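Local coordinates for periplasmic binding protein/LacI transcriptional regulator (Alkaliphilus metalliredigens, PDB 3CTP), which probably acts as a DNA-binding transcriptional repressor of the LacI family and binds D-xylulofuranose in its periplasmic-binding-protein-like sugar pocket, at the interface of chains A and B. Sequence-based numbering; all coordinates share one arbitrary frame. Chains: chain A/B, Periplasmic binding protein/LacI transcriptional regulator.

Two copies of the regulator pair about a two-fold axis, so every contact recurs with the chains exchanged. Contacts 1 and 3 are neighbours, their C-alpha centres about 15 Å apart, and both are built from strand 92-97 and helix 102-114. The same tyrosine serves in each, as A:Tyr108 in contact 1 and B:Tyr108 in contact 3. Contact 2 lies about 26 Å from contact 1 and 38 Å from contact 3, in the other lobe of the sugar-binding core. With both lobes joined, the pair resembles the core dimer typical of LacI-family regulators and is likely to be the biological assembly.

Contact 1: the interface of chains A and B. Residues chain A 69, 95, 97, 108; chain B 80, 83, 93.
A:Tyr108 reaches across to B:Glu83 and B:Leu93, joining the N-terminal lobes of two LacI-family, periplasmic-binding-protein-like cores. From CB on helix 102-114 the tyrosine runs toward chain B, and the far end of its ring lies between two oxygens of that chain. On one flank CE1 lies 3.3 Å from the backbone O of B:Leu93; on the other CE2 is 3.4 Å from OE2 of B:Glu83, which sits at the ring edge, in plane. At the end, the phenolic OH donates to B:Glu83 OE2 over 2.6 Å and accepts from B:Leu93 N at 3.0 Å. The carboxylate is turned 65° from the ring, and OE2 is met from above the carboxylate plane. B:Glu83 leaves helix 73-88 with CG anti to the backbone N (chi1 177°) and bends at chi2, bringing both oxygens up against chain A. OE1 takes two waters: one, 2.7 Å away, is shared with A:Asn97 ND2, while another, 2.9 Å from OE1, also bonds A:Asn97 N and B:Leu93 O. Replacing A:Tyr108 by a phenylalanine would probably leave B:Glu83 OE2 and the B:Leu93 amide without their shared hydroxyl partner. Nearby, B:Ser80 OG comes within 3.6 Å of A:Asn69 ND2, a near approach rather than a hydrogen bond.

Contact 2: the interface of chains A and B. Residues chain A 219, 248, 252; chain B 273-274, 278.
The 3-10 helix 216-220 and the C-terminal half of helix 240-252 of chain A meet the short helix 271-274 and the loop carrying B:Ser278 of chain B. A:Arg248 forms a salt bridge here: its NH2 donates to the carboxylate OE2 of B:Glu273 over 2.6 Å. The bond is nearly straight and lies in the guanidinium plane, using the anti lone pair of OE2, although the carboxylate itself is turned 75° from that plane. Extended from CG to NE, the arginine also brings NE to 2.9 Å from the B:Glu273 backbone O, a weak, bent bond. Within chain A, NH1 of A:Arg248 donates to A:Leu219 O at 2.8 Å, a bent bond with the oxygen tilted from the guanidinium plane, and A:Leu219 CB sits 3.8 Å above that plane, offset toward its rim. A:Leu219 is therefore likely to steady the arginine. The same leucine crosses B:Leu274 at about a right angle, their CD2 methyls 3.7 Å apart, and its CD1 packs on B:Glu273 CB. A:Lys252 NZ, 4.8 Å from B:Glu273 OE2, may add a longer-range attraction. The patch belongs to the C-terminal lobe, where helix 240-252 follows strand 234-237, well away from the N-terminal end of the modelled chain.

Contact 3: the interface of chains A and B. Residues chain A 60, 62, 92, 94; chain B 108, 111-112, 115.
Strands 62-67 and 92-97 of chain A, with the loop at A:Ser60, face helix 102-114 of chain B and B:His115 just past its end. At this dimer contact of the N-terminal lobes, A:Phe94 directs its edge at the face of B:His115: CE2 stands 3.9 Å above the imidazole plane, over its centre, with the rings 76° apart. The histidine is held from its own helix, ND1 donating to B:Val111 O at 2.9 Å with that oxygen in the ring plane, which should limit rotation of the imidazole. B:Val111, its CG1 anti to the backbone N (chi1 170°), slides alongside A:Phe94 and sets that methyl 3.6 Å from A:Phe94 CZ. The same methyl rests against A:Thr62 OG1, while CD2 of the next residue, B:Leu112, reaches A:Phe94 CE1. A:Thr62 CG2 lies over one face of the phenylalanine, near the rim, supporting the ring from within chain A. Farther along, A:Thr92 and B:Tyr108 approach from opposite directions, the threonine CB 3.6 Å from the phenolic OH. A hydrogen bond of 2.9 Å between A:Thr62 OG1 and A:Thr92 OG1 ties the two strands together beside B:Val111.

Contact 1: the interface of chains A and B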
ATOM      1  N   ASN A  69      -4.179   8.230   0.078  0.50 12.67           N
ATOM      2  CA  ASN A  69      -3.449   7.306   0.966  0.50 15.38           C
ATOM      3  C   ASN A  69      -2.669   6.265   0.246  0.50 15.14           C
ATOM      4  O   ASN A  69      -3.109   5.722  -0.765  0.50 10.66           O
ATOM      5  CB  ASN A  69      -4.326   6.689   2.062  0.50 15.87           C
ATOM      6  CG  ASN A  69      -3.513   6.293   3.275  0.50 17.86           C
ATOM      7  OD1 ASN A  69      -2.801   5.295   3.262  0.50 13.55           O
ATOM      8  ND2 ASN A  69      -3.564   7.113   4.311  0.50 20.54           N
ATOM      9  N   LEU A  95       6.643  12.488   1.402  1.00  9.69           N
ATOM     10  CA  LEU A  95       5.259  12.089   1.126  1.00  9.84           C
ATOM     11  C   LEU A  95       4.374  12.522   2.267  1.00 12.38           C
ATOM     12  O   LEU A  95       4.745  12.365   3.433  1.00 11.99           O
ATOM     13  CB  LEU A  95       5.116  10.576   1.001  1.00 11.49           C
ATOM     14  CG  LEU A  95       6.101   9.853   0.122  1.00 16.62           C
ATOM     15  CD1 LEU A  95       5.649   8.360   0.058  1.00 16.83           C
ATOM     16  CD2 LEU A  95       6.085  10.459  -1.251  1.00 17.47           C
ATOM     17  N   ASN A  97       0.390  12.345   3.705  1.00 16.76           N
ATOM     18  CA  ASN A  97      -0.797  11.600   3.626  1.00 17.10           C
ATOM     19  C   ASN A  97      -2.025  12.519   3.839  1.00 15.18           C
ATOM     20  O   ASN A  97      -2.236  12.971   4.953  1.00 15.32           O
ATOM     21  CB  ASN A  97      -0.700  10.667   4.833  1.00 19.32           C
ATOM     22  CG  ASN A  97      -1.866   9.822   4.972  1.00 26.28           C
ATOM     23  OD1 ASN A  97      -2.806   9.974   4.216  1.00 24.58           O
ATOM     24  ND2 ASN A  97      -1.843   8.903   5.941  1.00 24.23           N
ATOM     25  N   TYR A 108      -0.900  20.208   5.584  1.00  8.91           N
ATOM     26  CA  TYR A 108       0.350  19.837   4.905  1.00 10.54           C
ATOM     27  C   TYR A 108       0.837  20.931   3.958  1.00 11.12           C
ATOM     28  O   TYR A 108       2.039  21.116   3.762  1.00 11.88           O
ATOM     29  CB  TYR A 108       0.242  18.459   4.201  1.00 10.33           C
ATOM     30  CG  TYR A 108       0.522  17.399   5.229  1.00 14.04           C
ATOM     31  CD1 TYR A 108       1.764  17.350   5.843  1.00 16.37           C
ATOM     32  CD2 TYR A 108      -0.450  16.525   5.638  1.00 19.04           C
ATOM     33  CE1 TYR A 108       2.036  16.442   6.855  1.00 20.28           C
ATOM     34  CE2 TYR A 108      -0.192  15.595   6.663  1.00 22.63           C
ATOM     35  CZ  TYR A 108       1.058  15.573   7.259  1.00 20.95           C
ATOM     36  OH  TYR A 108       1.326  14.665   8.279  1.00 24.49           O
TER
ATOM     37  N   SER B  80      -0.188   5.217   8.901  1.00  9.68           N
ATOM     38  CA  SER B  80      -1.462   5.899   9.210  1.00  9.66           C
ATOM     39  C   SER B  80      -1.651   6.021  10.715  1.00 10.55           C
ATOM     40  O   SER B  80      -2.124   7.054  11.217  1.00 12.36           O
ATOM     41  CB  SER B  80      -2.633   5.107   8.627  1.00 11.36           C
ATOM     42  OG  SER B  80      -2.607   5.186   7.193  1.00 15.30           O
ATOM     43  N   GLU B  83       0.732   8.427  12.387  1.00  8.92           N
ATOM     44  CA  GLU B  83       0.292   9.791  12.141  1.00  8.95           C
ATOM     45  C   GLU B  83      -0.768  10.219  13.155  1.00 10.35           C
ATOM     46  O   GLU B  83      -0.728  11.358  13.652  1.00 11.51           O
ATOM     47  CB  GLU B  83      -0.218   9.954  10.702  1.00 12.74           C
ATOM     48  CG  GLU B  83      -0.740  11.372  10.462  1.00 22.43           C
ATOM     49  CD  GLU B  83      -0.215  12.006   9.199  1.00 25.02           C
ATOM     50  OE1 GLU B  83       0.651  11.397   8.520  1.00 27.38           O
ATOM     51  OE2 GLU B  83      -0.653  13.140   8.900  1.00 31.04           O
ATOM     52  N   LEU B  93       3.676  14.503  10.172  1.00 12.18           N
ATOM     53  CA  LEU B  93       4.727  13.555   9.744  1.00 11.95           C
ATOM     54  C   LEU B  93       5.100  13.814   8.296  1.00 12.98           C
ATOM     55  O   LEU B  93       4.220  14.100   7.475  1.00 14.70           O
ATOM     56  CB  LEU B  93       4.197  12.127   9.718  1.00 15.40           C
ATOM     57  CG  LEU B  93       3.883  11.324  10.956  1.00 22.21           C
ATOM     58  CD1 LEU B  93       3.541   9.922  10.497  1.00 18.90           C
ATOM     59  CD2 LEU B  93       5.099  11.290  11.846  1.00 19.40           C
TER
HETATM   60  O   HOH W   1       0.708   8.905   7.486  1.00 19.57           O
HETATM   61  O   HOH W   2       2.105  12.430   6.286  1.00 25.07           O

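Contact 2: the interface of chains A and B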
ATOM      1  N   LEU A 219     -13.262  -3.458   4.911  1.00 16.17           N
ATOM      2  CA  LEU A 219     -13.302  -4.920   4.948  1.00 18.29           C
ATOM      3  C   LEU A 219     -14.317  -5.445   5.973  1.00 20.78           C
ATOM      4  O   LEU A 219     -14.643  -6.645   5.963  1.00 24.27           O
ATOM      5  CB  LEU A 219     -11.897  -5.481   5.231  1.00 20.08           C
ATOM      6  CG  LEU A 219     -10.862  -5.103   4.163  1.00 17.40           C
ATOM      7  CD1 LEU A 219      -9.452  -5.489   4.598  1.00 22.38           C
ATOM      8  CD2 LEU A 219     -11.169  -5.799   2.845  1.00 23.81           C
ATOM      9  N   ARG A 248     -14.057  -9.840  -2.992  1.00  9.29           N
ATOM     10  CA  ARG A 248     -13.958 -10.580  -1.711  1.00 11.54           C
ATOM     11  C   ARG A 248     -15.352 -10.859  -1.167  1.00 12.42           C
ATOM     12  O   ARG A 248     -15.651 -11.979  -0.707  1.00 13.39           O
ATOM     13  CB  ARG A 248     -13.174  -9.768  -0.676  1.00 13.80           C
ATOM     14  CG  ARG A 248     -13.488 -10.147   0.816  1.00 19.13           C
ATOM     15  CD  ARG A 248     -12.647  -9.263   1.758  1.00 19.34           C
ATOM     16  NE  ARG A 248     -12.791  -9.570   3.182  1.00 20.93           N
ATOM     17  CZ  ARG A 248     -13.634  -8.943   3.990  1.00 26.60           C
ATOM     18  NH1 ARG A 248     -14.426  -7.998   3.507  1.00 21.33           N
ATOM     19  NH2 ARG A 248     -13.682  -9.262   5.284  1.00 27.69           N
ATOM     20  N   LYS A 252     -17.145 -14.562  -0.691  1.00 17.04           N
ATOM     21  CA  LYS A 252     -17.665 -15.022   0.606  1.00 18.63           C
ATOM     22  C   LYS A 252     -19.058 -15.626   0.442  1.00 19.25           C
ATOM     23  O   LYS A 252     -19.482 -16.464   1.251  1.00 20.22           O
ATOM     24  CB  LYS A 252     -17.721 -13.876   1.607  1.00 20.53           C
ATOM     25  CG  LYS A 252     -16.371 -13.345   2.066  1.00 39.31           C
ATOM     26  CD  LYS A 252     -15.534 -14.431   2.712  1.00 37.23           C
ATOM     27  CE  LYS A 252     -14.478 -13.836   3.629  1.00 40.80           C
ATOM     28  NZ  LYS A 252     -13.390 -14.813   3.919  1.00 42.37           N
TER
ATOM     29  N   GLU B 273      -6.906 -10.256   4.876  1.00 13.15           N
ATOM     30  CA  GLU B 273      -8.356 -10.278   4.903  1.00 16.80           C
ATOM     31  C   GLU B 273      -8.945 -10.080   3.487  1.00 18.19           C
ATOM     32  O   GLU B 273     -10.063 -10.530   3.205  1.00 18.43           O
ATOM     33  CB  GLU B 273      -8.884  -9.267   5.940  1.00 20.24           C
ATOM     34  CG  GLU B 273     -10.392  -9.287   6.114  1.00 36.39           C
ATOM     35  CD  GLU B 273     -10.921 -10.588   6.703  1.00 32.18           C
ATOM     36  OE1 GLU B 273     -10.189 -11.256   7.464  1.00 38.93           O
ATOM     37  OE2 GLU B 273     -12.086 -10.940   6.404  1.00 37.88           O
ATOM     38  N   LEU B 274      -8.179  -9.475   2.572  1.00 19.12           N
ATOM     39  CA  LEU B 274      -8.499  -9.548   1.093  1.00 21.98           C
ATOM     40  C   LEU B 274      -8.161 -10.869   0.408  1.00 24.43           C
ATOM     41  O   LEU B 274      -8.759 -11.249  -0.612  1.00 28.72           O
ATOM     42  CB  LEU B 274      -7.758  -8.448   0.301  1.00 23.44           C
ATOM     43  CG  LEU B 274      -8.244  -7.009   0.201  1.00 20.29           C
ATOM     44  CD1 LEU B 274      -7.311  -6.198  -0.665  1.00 18.31           C
ATOM     45  CD2 LEU B 274      -9.660  -6.920  -0.337  1.00 19.78           C
ATOM     46  N   SER B 278      -9.031 -16.350   3.476  1.00 13.02           N
ATOM     47  CA  SER B 278      -8.358 -15.362   4.316  1.00 11.19           C
ATOM     48  C   SER B 278      -7.212 -16.027   5.067  1.00 10.36           C
ATOM     49  O   SER B 278      -7.272 -17.201   5.396  1.00 10.91           O
ATOM     50  CB  SER B 278      -9.325 -14.755   5.304  1.00 12.34           C
ATOM     51  OG  SER B 278     -10.007 -15.794   5.990  1.00 17.71           O
TER

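Contact 3: the interface of chains A and B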
ATOM      1  N   SER A  60      16.288  24.381  -1.245  1.00 31.32           N
ATOM      2  CA  SER A  60      15.775  23.003  -1.040  1.00 29.75           C
ATOM      3  C   SER A  60      15.814  22.205  -2.343  1.00 26.54           C
ATOM      4  O   SER A  60      15.435  22.702  -3.407  1.00 27.20           O
ATOM      5  CB  SER A  60      14.327  23.050  -0.543  1.00 30.59           C
ATOM      6  OG  SER A  60      13.764  21.752  -0.529  1.00 29.97           O
ATOM      7  N   THR A  62      14.025  19.396  -2.310  1.00 12.96           N
ATOM      8  CA  THR A  62      12.979  18.443  -1.951  1.00 11.61           C
ATOM      9  C   THR A  62      11.628  18.919  -2.473  1.00 11.76           C
ATOM     10  O   THR A  62      11.333  20.132  -2.443  1.00 14.70           O
ATOM     11  CB  THR A  62      12.928  18.208  -0.445  1.00 14.41           C
ATOM     12  OG1 THR A  62      14.207  17.695  -0.023  1.00 17.35           O
ATOM     13  CG2 THR A  62      11.852  17.172  -0.079  1.00 16.14           C
ATOM     14  N   THR A  92      14.745  15.032  -3.896  1.00 11.15           N
ATOM     15  CA  THR A  92      14.151  14.001  -3.042  1.00 11.39           C
ATOM     16  C   THR A  92      12.675  14.341  -2.801  1.00 12.04           C
ATOM     17  O   THR A  92      12.228  15.421  -3.167  1.00 13.53           O
ATOM     18  CB  THR A  92      14.879  13.933  -1.725  1.00 13.61           C
ATOM     19  OG1 THR A  92      15.109  15.256  -1.245  1.00 17.03           O
ATOM     20  CG2 THR A  92      16.260  13.312  -1.956  1.00 15.94           C
ATOM     21  N   PHE A  94       9.251  14.289   0.024  1.00 10.62           N
ATOM     22  CA  PHE A  94       8.543  14.030   1.283  1.00 10.92           C
ATOM     23  C   PHE A  94       7.138  13.609   0.891  1.00 12.10           C
ATOM     24  O   PHE A  94       6.486  14.318   0.112  1.00 14.32           O
ATOM     25  CB  PHE A  94       8.418  15.303   2.118  1.00 12.03           C
ATOM     26  CG  PHE A  94       9.695  15.756   2.776  1.00 12.48           C
ATOM     27  CD1 PHE A  94      10.642  14.847   3.171  1.00 14.34           C
ATOM     28  CD2 PHE A  94       9.893  17.090   3.049  1.00 14.52           C
ATOM     29  CE1 PHE A  94      11.827  15.271   3.808  1.00 20.50           C
ATOM     30  CE2 PHE A  94      11.038  17.513   3.680  1.00 17.86           C
ATOM     31  CZ  PHE A  94      12.006  16.617   4.042  1.00 16.60           C
TER
ATOM     32  N   TYR B 108      18.000  10.409   3.127  1.00  9.42           N
ATOM     33  CA  TYR B 108      16.850  10.972   3.855  1.00 10.26           C
ATOM     34  C   TYR B 108      17.243  11.467   5.236  1.00 11.36           C
ATOM     35  O   TYR B 108      16.705  12.453   5.743  1.00 12.13           O
ATOM     36  CB  TYR B 108      15.649  10.001   3.873  1.00 10.22           C
ATOM     37  CG  TYR B 108      14.898  10.203   2.593  1.00 13.19           C
ATOM     38  CD1 TYR B 108      14.284  11.429   2.328  1.00 15.98           C
ATOM     39  CD2 TYR B 108      14.881   9.237   1.623  1.00 18.56           C
ATOM     40  CE1 TYR B 108      13.643  11.668   1.114  1.00 17.25           C
ATOM     41  CE2 TYR B 108      14.249   9.468   0.390  1.00 20.07           C
ATOM     42  CZ  TYR B 108      13.641  10.689   0.154  1.00 18.74           C
ATOM     43  OH  TYR B 108      13.029  10.911  -1.075  1.00 19.99           O
ATOM     44  N   VAL B 111      18.592  14.866   4.573  1.00 13.26           N
ATOM     45  CA  VAL B 111      17.539  15.785   4.197  1.00 13.46           C
ATOM     46  C   VAL B 111      16.701  16.152   5.421  1.00 13.43           C
ATOM     47  O   VAL B 111      16.356  17.320   5.624  1.00 14.59           O
ATOM     48  CB  VAL B 111      16.668  15.168   3.119  1.00 14.60           C
ATOM     49  CG1 VAL B 111      15.417  16.024   2.912  1.00 23.87           C
ATOM     50  CG2 VAL B 111      17.465  15.065   1.829  1.00 17.65           C
ATOM     51  N   LEU B 112      16.376  15.164   6.248  1.00 13.26           N
ATOM     52  CA  LEU B 112      15.595  15.460   7.460  1.00 13.18           C
ATOM     53  C   LEU B 112      16.379  16.357   8.412  1.00 14.53           C
ATOM     54  O   LEU B 112      15.801  17.238   9.067  1.00 16.31           O
ATOM     55  CB  LEU B 112      15.189  14.155   8.157  1.00 12.88           C
ATOM     56  CG  LEU B 112      14.164  13.384   7.343  1.00 11.50           C
ATOM     57  CD1 LEU B 112      14.061  11.934   7.811  1.00 14.27           C
ATOM     58  CD2 LEU B 112      12.777  14.085   7.416  1.00 14.19           C
ATOM     59  N   HIS B 115      16.362  19.931   7.195  1.00 17.40           N
ATOM     60  CA  HIS B 115      15.037  20.520   7.453  1.00 17.55           C
ATOM     61  C   HIS B 115      14.708  20.672   8.933  1.00 18.21           C
ATOM     62  O   HIS B 115      13.625  21.148   9.283  1.00 20.80           O
ATOM     63  CB  HIS B 115      13.963  19.691   6.748  1.00 19.08           C
ATOM     64  CG  HIS B 115      13.891  19.966   5.286  1.00 21.10           C
ATOM     65  ND1 HIS B 115      14.733  19.369   4.370  1.00 21.80           N
ATOM     66  CD2 HIS B 115      13.136  20.845   4.587  1.00 23.48           C
ATOM     67  CE1 HIS B 115      14.477  19.850   3.168  1.00 25.96           C
ATOM     68  NE2 HIS B 115      13.510  20.744   3.273  1.00 23.39           N
TER